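Local structure of type C neurotoxin (Clostridium botulinum, 3PME) at residues S70-I75 / N211-G216; W111-I116 / E165-L170; Y152-I157 / S202-N207. The protein probably binds nerve-cell membranes as the receptor-binding domain of a C/D mosaic botulinum neurotoxin, with gangliosides and phosphatidylethanolamine as likely partners. All coordinates share one frame; numbering follows the deposited sequence.

From the N terminus, strand 68-77 is the first element to take part in a contact, and contact 1 closes the widest loop by joining it to helix 207-218. Contacts 2 and 3 are nested inside that loop. They cross each other in the chain order 111-116, 152-157, 165-170, 202-207. Contact 2 ties the end of strand 108-114, in the sheet it shares with strand 120-126, to the turn after strand 160-166, in the sheet that also holds strand 152-157. Contact 3 joins strand 152-157 to the segment leading into the helix of contact 1. The hydroxyl of S70 bonds to K203 O and L205 N, linking contacts 1 and 3, while M153 N is hydrogen-bonded to E165 O, between neighbouring strands.

Contact 1: S70-I75 / N211-G216; sequences SVSFWI and NIVYEG
V213 is the first residue of helix segment 211-216 to meet strand segment 70-75, and it does so over S72, the pair with the nearest CA atoms at 8.6 Å. The CB of each points toward the other segment, yet the closest approach is a loose one, V213 CG1 to S72 OG at 4.3 Å. F142 of the adjacent strand 141-148 also touches V213, so the valine rests on more than one strand.

Y214 follows and brings its ring against W74. Its CG lies anti to the backbone N (chi1 176°), which swings the ring off the helix toward the indole. Y214 CE1 comes 3.5 Å from W74 CH2, and Y214 CD1 is 3.6 Å from the same atom. The planes differ by only 25°, but the centroid of the six-membered indole ring is 5.5 Å from that of the tyrosine, so the rings are slid apart and barely overlap. The main chain joins in as well: Y214 O sits in the indole plane at its edge, 3.7 Å from W74 CZ2. No hydrogen bond links the segments directly; W74 NE1 instead bonds to Q217 OE1, of the residue just after the segment, and R196 makes a cation-pi contact with the indole. The arrangement is that of a helix packed on a beta sheet: helix 207-218 follows strand 193-201 in the chain and leans on the sheet containing strands 68-77 and 141-148 of the concanavalin-like fold.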
loop_
_atom_site.group_PDB
_atom_site.type_symbol
_atom_site.label_atom_id
_atom_site.label_comp_id
_atom_site.label_asym_id
_atom_site.label_seq_id
_atom_site.Cartn_x
_atom_site.Cartn_y
_atom_site.Cartn_z
ATOM N N SER A 70 21.353 -2.076 -10.303
ATOM C CA SER A 70 20.120 -2.333 -9.577
ATOM C C SER A 70 19.037 -1.421 -10.127
ATOM O O SER A 70 19.303 -0.294 -10.546
ATOM C CB SER A 70 20.294 -2.095 -8.078
ATOM O OG SER A 70 21.381 -2.862 -7.560
ATOM N N VAL A 71 17.809 -1.917 -10.122
ATOM C CA VAL A 71 16.678 -1.115 -10.531
ATOM C C VAL A 71 15.685 -1.181 -9.378
ATOM O O VAL A 71 15.394 -2.270 -8.894
ATOM C CB VAL A 71 16.033 -1.685 -11.801
ATOM C CG1 VAL A 71 14.812 -0.873 -12.157
ATOM C CG2 VAL A 71 17.057 -1.720 -12.968
ATOM N N SER A 72 15.188 -0.040 -8.911
ATOM C CA SER A 72 14.188 -0.060 -7.850
ATOM C C SER A 72 13.019 0.860 -8.179
ATOM O O SER A 72 13.186 1.869 -8.844
ATOM C CB SER A 72 14.801 0.318 -6.502
ATOM O OG SER A 72 15.145 1.695 -6.456
ATOM N N PHE A 73 11.829 0.488 -7.719
ATOM C CA PHE A 73 10.631 1.307 -7.920
ATOM C C PHE A 73 9.509 0.652 -7.153
ATOM O O PHE A 73 9.619 -0.515 -6.783
ATOM C CB PHE A 73 10.240 1.365 -9.402
ATOM C CG PHE A 73 10.036 0.008 -10.039
ATOM C CD1 PHE A 73 11.113 -0.678 -10.590
ATOM C CD2 PHE A 73 8.778 -0.575 -10.099
ATOM C CE1 PHE A 73 10.945 -1.923 -11.172
ATOM C CE2 PHE A 73 8.592 -1.824 -10.685
ATOM C CZ PHE A 73 9.690 -2.512 -11.225
ATOM N N TRP A 74 8.426 1.392 -6.911
ATOM C CA TRP A 74 7.214 0.789 -6.370
ATOM C C TRP A 74 6.210 0.687 -7.500
ATOM O O TRP A 74 6.209 1.506 -8.417
ATOM C CB TRP A 74 6.607 1.653 -5.255
ATOM C CG TRP A 74 7.525 1.910 -4.117
ATOM C CD1 TRP A 74 8.694 2.615 -4.145
ATOM C CD2 TRP A 74 7.350 1.473 -2.766
ATOM N NE1 TRP A 74 9.254 2.643 -2.898
ATOM C CE2 TRP A 74 8.454 1.943 -2.031
ATOM C CE3 TRP A 74 6.359 0.734 -2.104
ATOM C CZ2 TRP A 74 8.605 1.690 -0.668
ATOM C CZ3 TRP A 74 6.505 0.488 -0.747
ATOM C CH2 TRP A 74 7.619 0.966 -0.043
ATOM N N ILE A 75 5.325 -0.298 -7.423
ATOM C CA ILE A 75 4.299 -0.463 -8.436
ATOM C C ILE A 75 2.966 -0.840 -7.769
ATOM O O ILE A 75 2.942 -1.447 -6.692
ATOM C CB ILE A 75 4.740 -1.514 -9.496
ATOM C CG1 ILE A 75 3.832 -1.485 -10.734
ATOM C CG2 ILE A 75 4.871 -2.911 -8.868
ATOM C CD1 ILE A 75 4.452 -2.194 -11.950
ATOM N N ASN A 211 17.083 -2.483 1.751
ATOM C CA ASN A 211 16.156 -2.176 2.838
ATOM C C ASN A 211 16.185 -0.726 3.311
ATOM O O ASN A 211 15.174 -0.196 3.772
ATOM C CB ASN A 211 16.324 -3.170 3.983
ATOM C CG ASN A 211 15.647 -4.496 3.683
ATOM O OD1 ASN A 211 16.256 -5.413 3.113
ATOM N ND2 ASN A 211 14.370 -4.592 4.031
ATOM N N ILE A 212 17.331 -0.079 3.175
ATOM C CA ILE A 212 17.408 1.345 3.470
ATOM C C ILE A 212 16.571 2.140 2.469
ATOM O O ILE A 212 15.824 3.040 2.856
ATOM C CB ILE A 212 18.865 1.827 3.483
ATOM C CG1 ILE A 212 19.584 1.219 4.689
ATOM C CG2 ILE A 212 18.928 3.341 3.553
ATOM C CD1 ILE A 212 21.071 1.493 4.711
ATOM N N VAL A 213 16.679 1.796 1.189
ATOM C CA VAL A 213 15.848 2.429 0.166
ATOM C C VAL A 213 14.359 2.185 0.448
ATOM O O VAL A 213 13.561 3.118 0.464
ATOM C CB VAL A 213 16.219 1.954 -1.255
ATOM C CG1 VAL A 213 15.335 2.643 -2.305
ATOM C CG2 VAL A 213 17.689 2.236 -1.549
ATOM N N TYR A 214 13.999 0.934 0.692
ATOM C CA TYR A 214 12.624 0.558 1.029
ATOM C C TYR A 214 12.063 1.365 2.200
ATOM O O TYR A 214 10.989 1.972 2.095
ATOM C CB TYR A 214 12.577 -0.938 1.343
ATOM C CG TYR A 214 11.249 -1.504 1.818
ATOM C CD1 TYR A 214 10.076 -1.338 1.080
ATOM C CD2 TYR A 214 11.186 -2.266 2.980
ATOM C CE1 TYR A 214 8.868 -1.901 1.514
ATOM C CE2 TYR A 214 10.003 -2.820 3.420
ATOM C CZ TYR A 214 8.843 -2.635 2.688
ATOM O OH TYR A 214 7.675 -3.206 3.137
ATOM N N GLU A 215 12.776 1.384 3.319
ATOM C CA GLU A 215 12.240 2.060 4.503
ATOM C C GLU A 215 12.184 3.578 4.335
ATOM O O GLU A 215 11.288 4.248 4.875
ATOM C CB GLU A 215 13.014 1.660 5.756
ATOM C CG GLU A 215 12.916 0.177 6.045
ATOM C CD GLU A 215 12.802 -0.132 7.521
ATOM O OE1 GLU A 215 12.508 0.795 8.306
ATOM O OE2 GLU A 215 12.997 -1.306 7.895
ATOM N N GLY A 216 13.125 4.122 3.576
ATOM C CA GLY A 216 13.116 5.539 3.282
ATOM C C GLY A 216 11.857 5.888 2.517
ATOM O O GLY A 216 11.149 6.843 2.847
#

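Contact 2: W111-I116 / E165-L170; sequences WILQDI and ERIEDL
L113 overlaps both I167 and L170 through one methyl group: its CD2 is 3.9 Å from I167 CD1 and equally 3.9 Å from L170 CD1. With CG anti to the backbone N (chi1 -174°), the leucine reaches from the end of strand 108-114 toward the turn that follows strand 160-166. The I167 side chain meets it at about a right angle, and I167 CG2 adds a second touch, 4.0 Å from L113 CD2. L170 presents both of its methyl branches: CD1 goes to L113, while CD2 lies 3.8 Å from D115 OD2.

The I167 and L170 side chains are brought to the same neighbour by a type I beta turn, closed by the bond from L170 N to I167 O at 3.0 Å. M153 of strand 152-157 touches both L113 and I167, extending this apolar patch between the two sheets.

D115 is the polar member. Its carboxylate receives main-chain N-H groups, OD1 from N117 and K119, OD2 from D171, so the oxygen beside L170 is already engaged in joining the two loops. No hydrogen bond runs directly between the two segments. The chemistry therefore implies two kinds of contact side by side, apolar packing among L113, I167 and L170, and next to it a buried carboxylate whose charge is probably offset by the backbone amides around it.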
loop_
_atom_site.group_PDB
_atom_site.type_symbol
_atom_site.label_atom_id
_atom_site.label_comp_id
_atom_site.label_asym_id
_atom_site.label_seq_id
_atom_site.Cartn_x
_atom_site.Cartn_y
_atom_site.Cartn_z
ATOM N N TRP A 111 10.583 -9.739 -15.025
ATOM C CA TRP A 111 11.731 -8.960 -15.467
ATOM C C TRP A 111 12.536 -9.817 -16.418
ATOM O O TRP A 111 12.879 -10.951 -16.099
ATOM C CB TRP A 111 12.593 -8.555 -14.274
ATOM C CG TRP A 111 13.958 -8.016 -14.645
ATOM C CD1 TRP A 111 15.098 -8.739 -14.831
ATOM C CD2 TRP A 111 14.314 -6.647 -14.843
ATOM N NE1 TRP A 111 16.148 -7.902 -15.141
ATOM C CE2 TRP A 111 15.691 -6.612 -15.152
ATOM C CE3 TRP A 111 13.606 -5.446 -14.782
ATOM C CZ2 TRP A 111 16.370 -5.422 -15.408
ATOM C CZ3 TRP A 111 14.289 -4.259 -15.033
ATOM C CH2 TRP A 111 15.653 -4.260 -15.335
ATOM N N ILE A 112 12.815 -9.267 -17.592
ATOM C CA ILE A 112 13.423 -10.029 -18.670
ATOM C C ILE A 112 14.728 -9.380 -19.095
ATOM O O ILE A 112 14.791 -8.163 -19.260
ATOM C CB ILE A 112 12.469 -10.073 -19.881
ATOM C CG1 ILE A 112 11.219 -10.894 -19.541
ATOM C CG2 ILE A 112 13.188 -10.630 -21.126
ATOM C CD1 ILE A 112 11.375 -12.359 -19.809
ATOM N N LEU A 113 15.760 -10.202 -19.265
ATOM C CA LEU A 113 17.053 -9.762 -19.778
ATOM C C LEU A 113 17.354 -10.606 -21.000
ATOM O O LEU A 113 17.319 -11.838 -20.931
ATOM C CB LEU A 113 18.165 -9.952 -18.740
ATOM C CG LEU A 113 19.536 -9.389 -19.138
ATOM C CD1 LEU A 113 19.486 -7.864 -19.222
ATOM C CD2 LEU A 113 20.632 -9.819 -18.145
ATOM N N GLN A 114 17.643 -9.951 -22.123
ATOM C CA GLN A 114 17.729 -10.660 -23.398
ATOM C C GLN A 114 19.020 -10.348 -24.137
ATOM O O GLN A 114 19.382 -9.179 -24.309
ATOM C CB GLN A 114 16.520 -10.302 -24.251
ATOM C CG GLN A 114 16.455 -11.004 -25.585
ATOM C CD GLN A 114 15.065 -10.911 -26.161
ATOM O OE1 GLN A 114 14.112 -11.439 -25.582
ATOM N NE2 GLN A 114 14.932 -10.228 -27.287
ATOM N N ASP A 115 19.712 -11.401 -24.577
ATOM C CA ASP A 115 20.992 -11.238 -25.262
ATOM C C ASP A 115 20.856 -11.029 -26.770
ATOM O O ASP A 115 19.747 -10.993 -27.321
ATOM C CB ASP A 115 21.968 -12.381 -24.916
ATOM C CG ASP A 115 21.627 -13.724 -25.593
ATOM O OD1 ASP A 115 20.867 -13.784 -26.578
ATOM O OD2 ASP A 115 22.194 -14.747 -25.141
ATOM N N ILE A 116 21.997 -10.902 -27.439
ATOM C CA ILE A 116 21.983 -10.529 -28.849
ATOM C C ILE A 116 21.530 -11.653 -29.788
ATOM O O ILE A 116 21.325 -11.423 -30.985
ATOM C CB ILE A 116 23.335 -9.911 -29.285
ATOM C CG1 ILE A 116 24.512 -10.774 -28.819
ATOM C CG2 ILE A 116 23.479 -8.512 -28.705
ATOM C CD1 ILE A 116 24.685 -12.075 -29.596
ATOM N N GLU A 165 17.937 -15.845 -10.865
ATOM C CA GLU A 165 18.096 -16.481 -12.161
ATOM C C GLU A 165 19.509 -16.256 -12.672
ATOM O O GLU A 165 20.061 -15.161 -12.587
ATOM C CB GLU A 165 17.069 -15.949 -13.169
ATOM C CG GLU A 165 17.086 -16.689 -14.499
ATOM C CD GLU A 165 16.436 -18.056 -14.413
ATOM O OE1 GLU A 165 15.731 -18.320 -13.417
ATOM O OE2 GLU A 165 16.616 -18.864 -15.349
ATOM N N ARG A 166 20.099 -17.314 -13.209
ATOM C CA ARG A 166 21.460 -17.236 -13.705
ATOM C C ARG A 166 21.486 -16.443 -15.005
ATOM O O ARG A 166 20.645 -16.655 -15.874
ATOM C CB ARG A 166 21.982 -18.654 -13.929
ATOM C CG ARG A 166 23.432 -18.749 -14.304
ATOM C CD ARG A 166 23.889 -20.201 -14.184
ATOM N NE ARG A 166 23.129 -21.097 -15.054
ATOM C CZ ARG A 166 22.034 -21.763 -14.691
ATOM N NH1 ARG A 166 21.548 -21.644 -13.458
ATOM N NH2 ARG A 166 21.419 -22.549 -15.566
ATOM N N ILE A 167 22.431 -15.517 -15.126
ATOM C CA ILE A 167 22.584 -14.769 -16.372
ATOM C C ILE A 167 24.008 -14.836 -16.912
ATOM O O ILE A 167 24.283 -14.347 -18.003
ATOM C CB ILE A 167 22.148 -13.285 -16.238
ATOM C CG1 ILE A 167 22.926 -12.578 -15.122
ATOM C CG2 ILE A 167 20.641 -13.179 -16.002
ATOM C CD1 ILE A 167 22.752 -11.077 -15.111
ATOM N N GLU A 168 24.902 -15.454 -16.143
ATOM C CA GLU A 168 26.300 -15.550 -16.530
ATOM C C GLU A 168 26.439 -16.373 -17.800
ATOM O O GLU A 168 27.454 -16.290 -18.493
ATOM C CB GLU A 168 27.118 -16.189 -15.403
ATOM C CG GLU A 168 28.622 -16.132 -15.620
ATOM C CD GLU A 168 29.390 -16.957 -14.600
ATOM O OE1 GLU A 168 28.760 -17.802 -13.920
ATOM O OE2 GLU A 168 30.622 -16.762 -14.486
ATOM N N ASP A 169 25.417 -17.163 -18.107
ATOM C CA ASP A 169 25.428 -18.024 -19.284
ATOM C C ASP A 169 24.804 -17.387 -20.536
ATOM O O ASP A 169 24.839 -17.975 -21.617
ATOM C CB ASP A 169 24.747 -19.364 -18.973
ATOM C CG ASP A 169 23.313 -19.200 -18.481
ATOM O OD1 ASP A 169 23.012 -18.202 -17.789
ATOM O OD2 ASP A 169 22.484 -20.087 -18.779
ATOM N N LEU A 170 24.210 -16.205 -20.400
ATOM C CA LEU A 170 23.741 -15.485 -21.583
ATOM C C LEU A 170 24.956 -15.093 -22.403
ATOM O O LEU A 170 26.066 -14.998 -21.882
ATOM C CB LEU A 170 22.972 -14.213 -21.199
ATOM C CG LEU A 170 21.543 -14.380 -20.677
ATOM C CD1 LEU A 170 20.942 -13.023 -20.283
ATOM C CD2 LEU A 170 20.672 -15.070 -21.700
#

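Contact 3: Y152-I157 / S202-N207; sequences YMKLYI and SKELSN. With SO4 (sulfate ion), chain B.
The N-terminal end of helix 207-218, where the start of the helix comes beside strand 152-157 of the concanavalin-like domain, forms the setting of this contact. S206 is the N-cap residue, its hydroxyl bonded to the backbone N of D209, and the next residue, N207, reaches the strand. Y156 OH donates to N207 OD1 over 2.6 Å. The C=O...donor angle is 145°, and the hydroxyl is tilted somewhat out of the carbonyl plane, while ring and amide planes stand 73° apart. K154 adds a weak bond from NZ to the same hydroxyl, at 3.2 Å, after its chain bends at chi3.

The lysine and E204 carry opposite charges but stay 4.4 Å apart from NZ to OE2, beyond a salt bridge. A water fills the gap: it accepts from K154 NZ at 3.0 Å and donates to E204 OE2 at 2.7 Å. E204 OE1 is hydrogen-bonded to N148 ND2, so both carboxylate oxygens have a partner.

A sulfate, probably from the crystallisation liquor, sits at the helix start, where the helix dipole would favour an anion. N207 N donates to its O3 at 2.7 Å, nearly straight, with an N-H...acceptor angle of 173°.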
loop_
_atom_site.group_PDB
_atom_site.type_symbol
_atom_site.label_atom_id
_atom_site.label_comp_id
_atom_site.label_asym_id
_atom_site.label_seq_id
_atom_site.Cartn_x
_atom_site.Cartn_y
_atom_site.Cartn_z
ATOM N N TYR A 152 24.182 -13.597 -11.397
ATOM C CA TYR A 152 22.729 -13.682 -11.290
ATOM C C TYR A 152 22.015 -12.353 -11.359
ATOM O O TYR A 152 22.563 -11.293 -11.043
ATOM C CB TYR A 152 22.341 -14.379 -9.978
ATOM C CG TYR A 152 23.082 -15.665 -9.851
ATOM C CD1 TYR A 152 24.371 -15.674 -9.370
ATOM C CD2 TYR A 152 22.530 -16.852 -10.295
ATOM C CE1 TYR A 152 25.080 -16.830 -9.309
ATOM C CE2 TYR A 152 23.246 -18.030 -10.231
ATOM C CZ TYR A 152 24.522 -17.995 -9.730
ATOM O OH TYR A 152 25.289 -19.132 -9.645
ATOM N N MET A 153 20.763 -12.424 -11.775
ATOM C CA MET A 153 19.858 -11.327 -11.483
ATOM C C MET A 153 18.901 -11.809 -10.401
ATOM O O MET A 153 18.541 -12.982 -10.349
ATOM C CB MET A 153 19.149 -10.849 -12.737
ATOM C CG MET A 153 18.373 -11.895 -13.467
ATOM S SD MET A 153 17.704 -11.157 -14.962
ATOM C CE MET A 153 16.727 -12.527 -15.555
ATOM N N LYS A 154 18.520 -10.902 -9.510
ATOM C CA LYS A 154 17.763 -11.271 -8.334
ATOM C C LYS A 154 16.609 -10.304 -8.163
ATOM O O LYS A 154 16.754 -9.114 -8.417
ATOM C CB LYS A 154 18.650 -11.233 -7.094
ATOM C CG LYS A 154 19.687 -12.371 -7.067
ATOM C CD LYS A 154 20.901 -12.037 -6.184
ATOM C CE LYS A 154 20.613 -12.174 -4.696
ATOM N NZ LYS A 154 21.788 -11.738 -3.869
ATOM N N LEU A 155 15.478 -10.849 -7.741
ATOM C CA LEU A 155 14.262 -10.070 -7.547
ATOM C C LEU A 155 13.907 -9.985 -6.075
ATOM O O LEU A 155 13.719 -11.012 -5.406
ATOM C CB LEU A 155 13.114 -10.725 -8.310
ATOM C CG LEU A 155 11.744 -10.087 -8.087
ATOM C CD1 LEU A 155 11.793 -8.622 -8.453
ATOM C CD2 LEU A 155 10.732 -10.818 -8.939
ATOM N N TYR A 156 13.808 -8.749 -5.581
ATOM C CA TYR A 156 13.430 -8.467 -4.199
ATOM C C TYR A 156 12.057 -7.821 -4.197
ATOM O O TYR A 156 11.775 -6.978 -5.040
ATOM C CB TYR A 156 14.405 -7.483 -3.552
ATOM C CG TYR A 156 15.782 -8.060 -3.322
ATOM C CD1 TYR A 156 16.667 -8.218 -4.379
ATOM C CD2 TYR A 156 16.192 -8.443 -2.056
ATOM C CE1 TYR A 156 17.932 -8.748 -4.178
ATOM C CE2 TYR A 156 17.468 -8.996 -1.847
ATOM C CZ TYR A 156 18.325 -9.129 -2.922
ATOM O OH TYR A 156 19.589 -9.673 -2.746
ATOM N N ILE A 157 11.221 -8.240 -3.252
ATOM C CA ILE A 157 9.900 -7.632 -3.037
ATOM C C ILE A 157 9.839 -7.138 -1.601
ATOM O O ILE A 157 10.012 -7.912 -0.651
ATOM C CB ILE A 157 8.745 -8.632 -3.297
ATOM C CG1 ILE A 157 8.775 -9.137 -4.741
ATOM C CG2 ILE A 157 7.380 -7.975 -2.955
ATOM C CD1 ILE A 157 8.547 -8.033 -5.781
ATOM N N SER A 202 24.242 2.056 -10.512
ATOM C CA SER A 202 25.349 1.444 -11.249
ATOM C C SER A 202 26.126 0.458 -10.386
ATOM O O SER A 202 27.318 0.230 -10.593
ATOM C CB SER A 202 26.300 2.521 -11.759
ATOM O OG SER A 202 26.840 3.230 -10.660
ATOM N N LYS A 203 25.455 -0.114 -9.400
ATOM C CA LYS A 203 26.046 -1.164 -8.593
ATOM C C LYS A 203 24.948 -2.115 -8.157
ATOM O O LYS A 203 23.762 -1.787 -8.242
ATOM C CB LYS A 203 26.747 -0.573 -7.367
ATOM C CG LYS A 203 25.801 0.115 -6.406
ATOM C CD LYS A 203 26.540 0.843 -5.295
ATOM C CE LYS A 203 26.827 -0.057 -4.116
ATOM N NZ LYS A 203 27.388 0.740 -2.985
ATOM N N GLU A 204 25.354 -3.285 -7.685
ATOM C CA GLU A 204 24.457 -4.257 -7.097
ATOM C C GLU A 204 24.278 -3.895 -5.626
ATOM O O GLU A 204 25.218 -3.989 -4.838
ATOM C CB GLU A 204 25.064 -5.658 -7.244
ATOM C CG GLU A 204 24.299 -6.757 -6.551
ATOM C CD GLU A 204 25.004 -8.097 -6.639
ATOM O OE1 GLU A 204 25.992 -8.199 -7.400
ATOM O OE2 GLU A 204 24.574 -9.037 -5.938
ATOM N N LEU A 205 23.080 -3.444 -5.253
ATOM C CA LEU A 205 22.854 -3.002 -3.883
ATOM C C LEU A 205 22.826 -4.194 -2.940
ATOM O O LEU A 205 22.246 -5.229 -3.268
ATOM C CB LEU A 205 21.533 -2.241 -3.768
ATOM C CG LEU A 205 21.415 -0.895 -4.481
ATOM C CD1 LEU A 205 20.052 -0.271 -4.187
ATOM C CD2 LEU A 205 22.533 0.038 -4.059
ATOM N N SER A 206 23.448 -4.047 -1.776
ATOM C CA SER A 206 23.405 -5.086 -0.750
ATOM C C SER A 206 21.986 -5.230 -0.211
ATOM O O SER A 206 21.164 -4.337 -0.374
ATOM C CB SER A 206 24.342 -4.736 0.403
ATOM O OG SER A 206 23.868 -3.602 1.105
ATOM N N ASN A 207 21.697 -6.349 0.438
ATOM C CA ASN A 207 20.413 -6.504 1.101
ATOM C C ASN A 207 20.152 -5.365 2.073
ATOM O O ASN A 207 19.034 -4.849 2.157
ATOM C CB ASN A 207 20.341 -7.843 1.818
ATOM C CG ASN A 207 20.283 -8.998 0.849
ATOM O OD1 ASN A 207 20.326 -8.795 -0.364
ATOM N ND2 ASN A 207 20.170 -10.214 1.371
HETATM S S SO4 B . 23.990 -9.599 0.325
HETATM O O1 SO4 B . 23.700 -9.812 -1.092
HETATM O O2 SO4 B . 25.432 -9.715 0.529
HETATM O O3 SO4 B . 23.552 -8.267 0.720
HETATM O O4 SO4 B . 23.292 -10.606 1.119
HETATM O O HOH W 1 22.058 -8.943 -5.009
#